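Local coordinates for uncharacterized protein MG376 homolog (Mycoplasma pneumoniae, PDB 2HQL), which binds single-stranded DNA through an OB fold, at the interface of chains A and B. Coordinates in Å, arbitrary orientation; residue numbers count along the deposited sequence, not the author numbering. Chains: chain A/B, Hypothetical protein MG376 homolog.

Contact 1: the interface of chains A and B. Residues chain A 13, 46-48, 89; chain B 9, 76-78, 89.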
ATOM      1  N   LEU A  13      -7.247  -5.338  -1.746  1.00 18.97           N
ATOM      2  CA  LEU A  13      -7.424  -5.317  -0.310  1.00 18.57           C
ATOM      3  C   LEU A  13      -8.880  -5.368   0.093  1.00 19.85           C
ATOM      4  O   LEU A  13      -9.753  -4.978  -0.670  1.00 21.16           O
ATOM      5  CB  LEU A  13      -6.794  -4.037   0.232  1.00 16.09           C
ATOM      6  CG  LEU A  13      -6.598  -3.787   1.722  1.00 14.80           C
ATOM      7  CD1 LEU A  13      -5.546  -4.734   2.293  1.00 12.02           C
ATOM      8  CD2 LEU A  13      -6.164  -2.339   1.887  1.00 13.94           C
ATOM      9  N   ASP A  46      -5.498  -3.062  11.579  1.00 22.80           N
ATOM     10  CA  ASP A  46      -4.757  -2.211  10.650  1.00 21.00           C
ATOM     11  C   ASP A  46      -5.802  -1.321   9.989  1.00 18.85           C
ATOM     12  O   ASP A  46      -6.874  -1.788   9.621  1.00 16.55           O
ATOM     13  CB  ASP A  46      -4.037  -3.014   9.563  1.00 21.43           C
ATOM     14  CG  ASP A  46      -2.623  -3.411   9.960  1.00 21.61           C
ATOM     15  OD1 ASP A  46      -2.031  -2.758  10.846  1.00 23.18           O
ATOM     16  OD2 ASP A  46      -2.099  -4.372   9.365  1.00 21.83           O
ATOM     17  N   TYR A  47      -5.499  -0.035   9.876  1.00 18.26           N
ATOM     18  CA  TYR A  47      -6.418   0.905   9.258  1.00 16.68           C
ATOM     19  C   TYR A  47      -5.797   1.469   8.000  1.00 16.29           C
ATOM     20  O   TYR A  47      -4.613   1.834   7.976  1.00 13.41           O
ATOM     21  CB  TYR A  47      -6.760   2.039  10.213  1.00 17.59           C
ATOM     22  CG  TYR A  47      -7.796   1.685  11.264  1.00 18.94           C
ATOM     23  CD1 TYR A  47      -9.064   2.265  11.241  1.00 19.57           C
ATOM     24  CD2 TYR A  47      -7.495   0.809  12.305  1.00 19.71           C
ATOM     25  CE1 TYR A  47     -10.000   1.987  12.235  1.00 19.94           C
ATOM     26  CE2 TYR A  47      -8.426   0.529  13.302  1.00 20.48           C
ATOM     27  CZ  TYR A  47      -9.670   1.124  13.261  1.00 21.30           C
ATOM     28  OH  TYR A  47     -10.576   0.877  14.264  1.00 24.10           O
ATOM     29  N   TYR A  48      -6.622   1.535   6.957  1.00 16.16           N
ATOM     30  CA  TYR A  48      -6.215   2.027   5.653  1.00 15.65           C
ATOM     31  C   TYR A  48      -7.211   3.061   5.184  1.00 16.09           C
ATOM     32  O   TYR A  48      -8.378   3.031   5.577  1.00 16.14           O
ATOM     33  CB  TYR A  48      -6.182   0.869   4.664  1.00 14.06           C
ATOM     34  CG  TYR A  48      -5.225  -0.226   5.069  1.00 14.69           C
ATOM     35  CD1 TYR A  48      -3.848  -0.057   4.930  1.00 15.05           C
ATOM     36  CD2 TYR A  48      -5.690  -1.427   5.606  1.00 15.38           C
ATOM     37  CE1 TYR A  48      -2.964  -1.050   5.311  1.00 17.46           C
ATOM     38  CE2 TYR A  48      -4.807  -2.432   5.993  1.00 14.82           C
ATOM     39  CZ  TYR A  48      -3.452  -2.233   5.839  1.00 16.07           C
ATOM     40  OH  TYR A  48      -2.565  -3.209   6.204  1.00 18.91           O
ATOM     41  N   THR A  89       0.100   7.014   3.293  1.00 16.53           N
ATOM     42  CA  THR A  89      -0.397   6.161   2.211  1.00 16.23           C
ATOM     43  C   THR A  89      -1.930   6.113   2.052  1.00 15.40           C
ATOM     44  O   THR A  89      -2.677   6.049   3.036  1.00 15.65           O
ATOM     45  CB  THR A  89       0.108   4.724   2.404  1.00 14.88           C
ATOM     46  OG1 THR A  89       1.521   4.697   2.199  1.00 19.10           O
ATOM     47  CG2 THR A  89      -0.555   3.775   1.436  1.00 14.05           C
TER
ATOM     48  N   ASN B   9      -5.135  -9.110   0.597  1.00 24.86           N
ATOM     49  CA  ASN B   9      -4.082  -8.123   0.752  1.00 25.78           C
ATOM     50  C   ASN B   9      -2.910  -8.537  -0.134  1.00 26.24           C
ATOM     51  O   ASN B   9      -2.147  -9.440   0.210  1.00 27.29           O
ATOM     52  CB  ASN B   9      -3.622  -8.050   2.216  1.00 25.77           C
ATOM     53  CG  ASN B   9      -2.619  -6.928   2.466  1.00 25.85           C
ATOM     54  OD1 ASN B   9      -1.757  -6.653   1.631  1.00 27.47           O
ATOM     55  ND2 ASN B   9      -2.721  -6.289   3.630  1.00 24.63           N
ATOM     56  N   LEU B  76       0.291  -5.142   2.416  1.00 19.64           N
ATOM     57  CA  LEU B  76       0.237  -3.825   3.030  1.00 18.38           C
ATOM     58  C   LEU B  76       0.113  -4.055   4.540  1.00 18.32           C
ATOM     59  O   LEU B  76      -0.634  -4.938   4.979  1.00 17.86           O
ATOM     60  CB  LEU B  76      -0.978  -3.056   2.482  1.00 16.24           C
ATOM     61  CG  LEU B  76      -1.003  -1.526   2.497  1.00 14.44           C
ATOM     62  CD1 LEU B  76       0.228  -0.997   1.809  1.00 13.10           C
ATOM     63  CD2 LEU B  76      -2.248  -1.023   1.780  1.00 14.79           C
ATOM     64  N   ARG B  77       0.876  -3.290   5.320  1.00 17.08           N
ATOM     65  CA  ARG B  77       0.863  -3.385   6.784  1.00 17.32           C
ATOM     66  C   ARG B  77       1.049  -2.002   7.425  1.00 16.47           C
ATOM     67  O   ARG B  77       1.533  -1.076   6.795  1.00 17.71           O
ATOM     68  CB  ARG B  77       2.012  -4.271   7.290  1.00 16.79           C
ATOM     69  CG  ARG B  77       2.375  -5.451   6.412  1.00 18.25           C
ATOM     70  CD  ARG B  77       2.604  -6.713   7.228  1.00 18.26           C
ATOM     71  NE  ARG B  77       1.374  -7.202   7.862  1.00 23.59           N
ATOM     72  CZ  ARG B  77       0.231  -7.437   7.220  1.00 21.17           C
ATOM     73  NH1 ARG B  77       0.144  -7.230   5.920  1.00 24.49           N
ATOM     74  NH2 ARG B  77      -0.833  -7.871   7.874  1.00 20.17           N
ATOM     75  N   THR B  78       0.663  -1.862   8.684  1.00 17.57           N
ATOM     76  CA  THR B  78       0.893  -0.606   9.395  1.00 17.34           C
ATOM     77  C   THR B  78       1.471  -1.039  10.746  1.00 17.25           C
ATOM     78  O   THR B  78       1.328  -2.201  11.152  1.00 19.42           O
ATOM     79  CB  THR B  78      -0.424   0.229   9.609  1.00 16.51           C
ATOM     80  OG1 THR B  78      -1.180  -0.306  10.702  1.00 14.02           O
ATOM     81  CG2 THR B  78      -1.292   0.201   8.339  1.00 13.48           C
ATOM     82  N   THR B  89       2.594   3.281   7.649  1.00 15.48           N
ATOM     83  CA  THR B  89       2.186   2.253   6.695  1.00 15.44           C
ATOM     84  C   THR B  89       3.388   1.852   5.867  1.00 15.42           C
ATOM     85  O   THR B  89       4.211   2.697   5.508  1.00 16.89           O
ATOM     86  CB  THR B  89       1.063   2.724   5.731  1.00 14.29           C
ATOM     87  OG1 THR B  89      -0.090   3.145   6.480  1.00 15.70           O
ATOM     88  CG2 THR B  89       0.664   1.594   4.815  1.00 11.01           C
TER
HETATM   89  O   HOH W   1      -0.072   6.345   6.261  1.00  4.74           O
HETATM   90  O   HOH W   2      -3.220   1.102  11.411  1.00  8.90           O
HETATM   91  O   HOH W   3      -2.574   3.279   6.084  1.00 18.72           O

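Contact 2: the interface of chains A and B. Residues chain A 13-15, 35-36; chain B 7-9.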
ATOM      1  N   LEU A  13      -7.247  -5.338  -1.746  1.00 18.97           N
ATOM      2  CA  LEU A  13      -7.424  -5.317  -0.310  1.00 18.57           C
ATOM      3  C   LEU A  13      -8.880  -5.368   0.093  1.00 19.85           C
ATOM      4  O   LEU A  13      -9.753  -4.978  -0.670  1.00 21.16           O
ATOM      5  CB  LEU A  13      -6.794  -4.037   0.232  1.00 16.09           C
ATOM      6  CG  LEU A  13      -6.598  -3.787   1.722  1.00 14.80           C
ATOM      7  CD1 LEU A  13      -5.546  -4.734   2.293  1.00 12.02           C
ATOM      8  CD2 LEU A  13      -6.164  -2.339   1.887  1.00 13.94           C
ATOM      9  N   GLU A  14      -9.127  -5.832   1.314  1.00 22.75           N
ATOM     10  CA  GLU A  14     -10.472  -5.938   1.862  1.00 23.39           C
ATOM     11  C   GLU A  14     -10.480  -5.625   3.352  1.00 22.18           C
ATOM     12  O   GLU A  14      -9.553  -5.970   4.073  1.00 24.15           O
ATOM     13  CB  GLU A  14     -11.019  -7.352   1.657  1.00 27.59           C
ATOM     14  CG  GLU A  14     -12.117  -7.692   2.649  1.00 33.15           C
ATOM     15  CD  GLU A  14     -12.553  -9.135   2.598  1.00 37.35           C
ATOM     16  OE1 GLU A  14     -11.738 -10.003   2.210  1.00 40.80           O
ATOM     17  OE2 GLU A  14     -13.714  -9.401   2.971  1.00 39.40           O
ATOM     18  N   GLY A  15     -11.536  -4.975   3.815  1.00 22.08           N
ATOM     19  CA  GLY A  15     -11.639  -4.666   5.226  1.00 20.46           C
ATOM     20  C   GLY A  15     -13.028  -4.184   5.571  1.00 20.58           C
ATOM     21  O   GLY A  15     -13.912  -4.142   4.715  1.00 19.98           O
ATOM     22  N   GLN A  35      -8.541  -3.764   8.802  1.00 20.43           N
ATOM     23  CA  GLN A  35      -8.236  -5.143   8.443  1.00 19.71           C
ATOM     24  C   GLN A  35      -7.622  -5.740   9.693  1.00 19.69           C
ATOM     25  O   GLN A  35      -6.753  -5.118  10.292  1.00 19.50           O
ATOM     26  CB  GLN A  35      -7.226  -5.211   7.289  1.00 18.48           C
ATOM     27  CG  GLN A  35      -7.039  -6.623   6.742  1.00 18.86           C
ATOM     28  CD  GLN A  35      -6.173  -6.690   5.499  1.00 19.45           C
ATOM     29  OE1 GLN A  35      -4.939  -6.684   5.574  1.00 19.01           O
ATOM     30  NE2 GLN A  35      -6.820  -6.747   4.340  1.00 20.93           N
ATOM     31  N   MET A  36      -8.065  -6.929  10.098  1.00 20.40           N
ATOM     32  CA  MET A  36      -7.516  -7.559  11.302  1.00 21.40           C
ATOM     33  C   MET A  36      -6.052  -7.974  11.152  1.00 21.49           C
ATOM     34  O   MET A  36      -5.618  -8.441  10.100  1.00 22.14           O
ATOM     35  CB  MET A  36      -8.373  -8.757  11.716  1.00 23.88           C
ATOM     36  CG  MET A  36      -9.840  -8.392  11.978  1.00 24.44           C
ATOM     37  SD  MET A  36     -10.029  -6.878  12.976  1.00 26.40           S
ATOM     38  CE  MET A  36      -9.388  -7.412  14.570  1.00 24.87           C
TER
ATOM     39  N   MET B   7      -7.427 -11.824   5.414  1.00 33.77           N
ATOM     40  CA  MET B   7      -8.223 -11.669   4.171  1.00 32.78           C
ATOM     41  C   MET B   7      -7.377 -11.266   2.947  1.00 30.62           C
ATOM     42  O   MET B   7      -6.190 -11.620   2.846  1.00 27.71           O
ATOM     43  CB  MET B   7      -9.334 -10.649   4.418  1.00 35.99           C
ATOM     44  CG  MET B   7      -8.850  -9.377   5.064  1.00 39.39           C
ATOM     45  SD  MET B   7     -10.226  -8.284   5.466  1.00 44.86           S
ATOM     46  CE  MET B   7     -10.276  -8.426   7.422  1.00 42.35           C
ATOM     47  N   LEU B   8      -7.998 -10.525   2.026  1.00 27.35           N
ATOM     48  CA  LEU B   8      -7.330 -10.081   0.801  1.00 23.85           C
ATOM     49  C   LEU B   8      -6.362  -8.941   1.074  1.00 23.83           C
ATOM     50  O   LEU B   8      -6.715  -7.947   1.705  1.00 22.36           O
ATOM     51  CB  LEU B   8      -8.375  -9.648  -0.242  1.00 20.33           C
ATOM     52  CG  LEU B   8      -7.895  -9.354  -1.667  1.00 15.43           C
ATOM     53  CD1 LEU B   8      -7.475 -10.649  -2.345  1.00 12.54           C
ATOM     54  CD2 LEU B   8      -8.989  -8.679  -2.454  1.00 12.55           C
ATOM     55  N   ASN B   9      -5.135  -9.110   0.597  1.00 24.86           N
ATOM     56  CA  ASN B   9      -4.082  -8.123   0.752  1.00 25.78           C
ATOM     57  C   ASN B   9      -2.910  -8.537  -0.134  1.00 26.24           C
ATOM     58  O   ASN B   9      -2.147  -9.440   0.210  1.00 27.29           O
ATOM     59  CB  ASN B   9      -3.622  -8.050   2.216  1.00 25.77           C
ATOM     60  CG  ASN B   9      -2.619  -6.928   2.466  1.00 25.85           C
ATOM     61  OD1 ASN B   9      -1.757  -6.653   1.631  1.00 27.47           O
ATOM     62  ND2 ASN B   9      -2.721  -6.289   3.630  1.00 24.63           N
TER

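Contact 3: the interface of chains A and B. Residues chain A 7-10; chain B 12-14, 35.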
ATOM      1  N   MET A   7       3.766   2.780 -13.673  1.00 48.32           N
ATOM      2  CA  MET A   7       4.825   2.031 -12.992  1.00 47.52           C
ATOM      3  C   MET A   7       4.315   0.760 -12.310  1.00 48.40           C
ATOM      4  O   MET A   7       3.282   0.870 -11.665  1.00 48.54           O
ATOM      5  CB  MET A   7       5.503   2.948 -11.959  1.00 46.86           C
ATOM      6  CG  MET A   7       7.024   3.036 -12.072  1.00 47.17           C
ATOM      7  SD  MET A   7       7.869   2.286 -10.675  1.00 46.92           S
ATOM      8  CE  MET A   7       9.206   3.451 -10.423  1.00 44.09           C
ATOM      9  N   LEU A   8       4.693  -0.404 -12.251  1.00 23.40           N
ATOM     10  CA  LEU A   8       4.018  -1.548 -11.560  1.00 23.40           C
ATOM     11  C   LEU A   8       3.407  -0.995 -10.267  1.00 23.14           C
ATOM     12  O   LEU A   8       4.126  -0.634  -9.319  1.00 23.77           O
ATOM     13  CB  LEU A   8       4.943  -2.722 -11.194  1.00 21.36           C
ATOM     14  CG  LEU A   8       4.273  -3.964 -10.558  1.00 21.27           C
ATOM     15  CD1 LEU A   8       2.995  -4.330 -11.292  1.00 20.68           C
ATOM     16  CD2 LEU A   8       5.234  -5.146 -10.537  1.00 20.17           C
ATOM     17  N   ASN A   9       2.082  -0.927 -10.227  1.00 24.22           N
ATOM     18  CA  ASN A   9       1.379  -0.404  -9.062  1.00 24.21           C
ATOM     19  C   ASN A   9      -0.060  -0.907  -8.993  1.00 23.96           C
ATOM     20  O   ASN A   9      -0.970  -0.266  -9.521  1.00 23.34           O
ATOM     21  CB  ASN A   9       1.367   1.131  -9.068  1.00 21.54           C
ATOM     22  CG  ASN A   9       0.985   1.714  -7.716  1.00 19.65           C
ATOM     23  OD1 ASN A   9       0.191   1.133  -6.981  1.00 20.13           O
ATOM     24  ND2 ASN A   9       1.544   2.866  -7.389  1.00 18.52           N
ATOM     25  N   ARG A  10      -0.254  -2.051  -8.343  1.00 24.19           N
ATOM     26  CA  ARG A  10      -1.583  -2.630  -8.172  1.00 23.71           C
ATOM     27  C   ARG A  10      -1.744  -3.163  -6.741  1.00 23.98           C
ATOM     28  O   ARG A  10      -0.826  -3.768  -6.182  1.00 22.75           O
ATOM     29  CB  ARG A  10      -1.810  -3.732  -9.203  1.00 23.41           C
ATOM     30  CG  ARG A  10      -1.808  -3.186 -10.613  1.00 27.48           C
ATOM     31  CD  ARG A  10      -2.262  -4.182 -11.650  1.00 31.05           C
ATOM     32  NE  ARG A  10      -3.577  -4.742 -11.353  1.00 35.10           N
ATOM     33  CZ  ARG A  10      -4.282  -5.467 -12.216  1.00 35.74           C
ATOM     34  NH1 ARG A  10      -3.796  -5.703 -13.427  1.00 38.16           N
ATOM     35  NH2 ARG A  10      -5.455  -5.980 -11.864  1.00 35.39           N
TER
ATOM     36  N   PHE B  12       1.592  -5.076  -5.595  1.00 22.49           N
ATOM     37  CA  PHE B  12       2.608  -5.286  -6.613  1.00 21.89           C
ATOM     38  C   PHE B  12       3.116  -3.883  -6.817  1.00 21.18           C
ATOM     39  O   PHE B  12       2.387  -3.019  -7.312  1.00 21.80           O
ATOM     40  CB  PHE B  12       1.983  -5.872  -7.878  1.00 22.20           C
ATOM     41  CG  PHE B  12       1.547  -7.298  -7.710  1.00 24.05           C
ATOM     42  CD1 PHE B  12       2.467  -8.332  -7.816  1.00 24.03           C
ATOM     43  CD2 PHE B  12       0.238  -7.604  -7.348  1.00 25.82           C
ATOM     44  CE1 PHE B  12       2.095  -9.645  -7.565  1.00 25.07           C
ATOM     45  CE2 PHE B  12      -0.143  -8.925  -7.092  1.00 26.94           C
ATOM     46  CZ  PHE B  12       0.788  -9.945  -7.198  1.00 25.60           C
ATOM     47  N   LEU B  13       4.352  -3.651  -6.387  1.00 20.59           N
ATOM     48  CA  LEU B  13       4.948  -2.332  -6.473  1.00 20.32           C
ATOM     49  C   LEU B  13       6.350  -2.352  -7.052  1.00 21.31           C
ATOM     50  O   LEU B  13       7.150  -3.255  -6.787  1.00 20.49           O
ATOM     51  CB  LEU B  13       4.960  -1.684  -5.078  1.00 17.80           C
ATOM     52  CG  LEU B  13       5.147  -0.171  -4.870  1.00 16.69           C
ATOM     53  CD1 LEU B  13       4.190   0.632  -5.729  1.00 13.07           C
ATOM     54  CD2 LEU B  13       4.906   0.149  -3.390  1.00 16.12           C
ATOM     55  N   GLU B  14       6.619  -1.327  -7.852  1.00 22.39           N
ATOM     56  CA  GLU B  14       7.897  -1.128  -8.504  1.00 23.33           C
ATOM     57  C   GLU B  14       8.273   0.360  -8.365  1.00 23.58           C
ATOM     58  O   GLU B  14       7.439   1.242  -8.571  1.00 23.07           O
ATOM     59  CB  GLU B  14       7.752  -1.540  -9.962  1.00 26.33           C
ATOM     60  CG  GLU B  14       9.012  -1.511 -10.777  1.00 28.85           C
ATOM     61  CD  GLU B  14       9.110  -0.264 -11.591  1.00 30.14           C
ATOM     62  OE1 GLU B  14       9.626   0.735 -11.059  1.00 33.69           O
ATOM     63  OE2 GLU B  14       8.653  -0.276 -12.756  1.00 31.26           O
ATOM     64  N   GLN B  35       8.180   6.696  -6.652  1.00 22.17           N
ATOM     65  CA  GLN B  35       7.418   6.670  -7.897  1.00 23.49           C
ATOM     66  C   GLN B  35       7.095   8.121  -8.199  1.00 25.09           C
ATOM     67  O   GLN B  35       6.461   8.812  -7.413  1.00 25.48           O
ATOM     68  CB  GLN B  35       6.133   5.844  -7.773  1.00 22.04           C
ATOM     69  CG  GLN B  35       6.330   4.352  -8.001  1.00 21.73           C
ATOM     70  CD  GLN B  35       5.037   3.635  -8.320  1.00 19.31           C
ATOM     71  OE1 GLN B  35       5.000   2.415  -8.461  1.00 21.01           O
ATOM     72  NE2 GLN B  35       3.966   4.394  -8.445  1.00 21.69           N
TER

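Contact 1: the interface of chains A and B
A:Tyr48 meets B:Leu76 where strand 42-53 of one OB fold faces strand 69-80 of the other. The two chains may form a dimer, though the structure alone does not prove it.

Apolar packing comes first. CG and CD2 of B:Leu76 lie over one face of the A:Tyr48 ring near its CE1 rim, CG 3.5 Å from CE1. From its own chain, A:Leu13 CD2 shares that face. B:Thr78 CG2 meets the rim from the other face, so the CE1 side lies between B:Leu76 and B:Thr78. In an antiparallel bridge, A:Leu13 CD1 runs alongside the B:Asn9 amide, 3.5 Å from ND2. A:Thr89 CB lies 4.0 Å from B:Thr89 CG2.

Among the polar contacts, B:Thr78 OG1 donates to carboxylate oxygen A:Asp46 OD1 at 2.6 Å, from 48° above the carboxylate plane. With chi1 at 79°, this hydroxyl sits between its own backbone N and carbonyl carbon. A:Asp46 OD2 and B:Arg77 NH2 are 4.0 Å apart, too far for a salt bridge, but their opposite charges may attract. A:Tyr48 OH bonds weakly to B:Leu76 O. That carbonyl also accepts B:Asn9 ND2, while B:Asn9 OD1 receives B:Leu76 N.

Waters also bridge. Water 1 joins A:Thr89 N to B:Thr89 OG1, water 2 A:Tyr47 N to B:Thr78 OG1, and water 3 A:Tyr47 O to B:Thr89 OG1.

Contact 2: the interface of chains A and B
A:Gln35 and B:Asn9 join their side-chain amides across an antiparallel edge between two OB-fold chains. B:Asn9 ND2 donates to A:Gln35 OE1 at 3.0 Å. The bond is nearly straight, 169° at the hydrogen. It uses a lone pair in the carbonyl plane of A:Gln35 and lies close to the amide plane of B:Asn9. The two amide planes are about halfway between parallel and perpendicular.

The other end of the A:Gln35 amide faces the backbone of the N-terminal segment of chain B. Its NE2 makes a weak bond to B:Leu8 O at 2.9 Å. A:Glu14 N also reaches B:Leu8 O weakly, at 3.2 Å. One carbonyl thus takes two weak donors from chain A.

B:Met7 runs between A:Glu14 and A:Gln35. It lies crosswise to A:Glu14 and antiparallel to the side chain of A:Gln35. Its CG lies 3.7 Å from A:Gln35 CG. A bend at chi3 (108°) carries the terminal methyl CE toward A:Gln35 CG and A:Met36 N. The B:Met7 sulfur is modelled very close to A:Glu14 O, and its exact placement is doubtful. B:Leu8 CD2 lies 3.8 Å from A:Leu13 N.

In the second shell, the backbone carbonyl of A:Glu14 positions the outstretched A:Gln35 amide from within chain A. A:Gln35 NE2 donates to A:Glu14 O at 2.9 Å, in the carbonyl plane and 155° at the hydrogen.

Contact 3: the interface of chains A and B
A:Arg10 and B:Phe12 pair as antiparallel strand neighbours, so the 9-22 strands of the two OB folds run on as one sheet here. This backbone ladder is the tight part. B:Phe12 N donates to A:Arg10 O at 2.8 Å, and A:Arg10 N returns a bond to B:Phe12 O at 3.0 Å. Both are fairly straight, the second at 164° at the hydrogen. A third bond, B:Glu14 N to A:Leu8 O at 3.0 Å, is more bent. Its donor is tilted from the carbonyl plane. A:Asn9 and B:Leu13 stand next to each other and project in the same direction, with CG of A:Asn9 beside CD1 of B:Leu13.

The chain-terminal side contrasts with this ladder and is only loosely placed. The A:Met7 side chain lies crosswise to B:Glu14, but its sulfur is modelled too close to B:Glu14, and that placement is doubtful. The amide planes of A:Asn9 and B:Gln35 are 71° apart. As modelled, A:Asn9 ND2 faces B:Gln35 NE2 at 3.1 Å, two donors, which is doubtful. B:Gln35 may be modelled with its amide turned over. That would give A:Asn9 ND2 an oxygen to face.

Back beside the ladder, CB of A:Leu8 presses against CB of B:Glu14 at 3.3 Å. A:Leu8 points its CG away from its backbone N (chi1 -176°), which brings CD1 to 3.9 Å from B:Phe12 CB.

Contacts 1 and 2 adjoin, with the centres of their C-alpha atoms about 8 Å apart, and share A:Leu13 and B:Asn9. Contact 3 lies about 16 Å from contact 1 and about 19 Å from contact 2, measured between the same centres. Contacts 2 and 3 use equivalent segments with the chains exchanged: the N-terminal residues of one copy meet strand 9-22 and Gln35 of the other. Their details differ, in keeping with an interface that is not an exact two-fold. Contact 1 lies next to contact 2, off the line to contact 3, and adds the later strands. Together they suggest a broad, strand-based pairing, possibly a dimer.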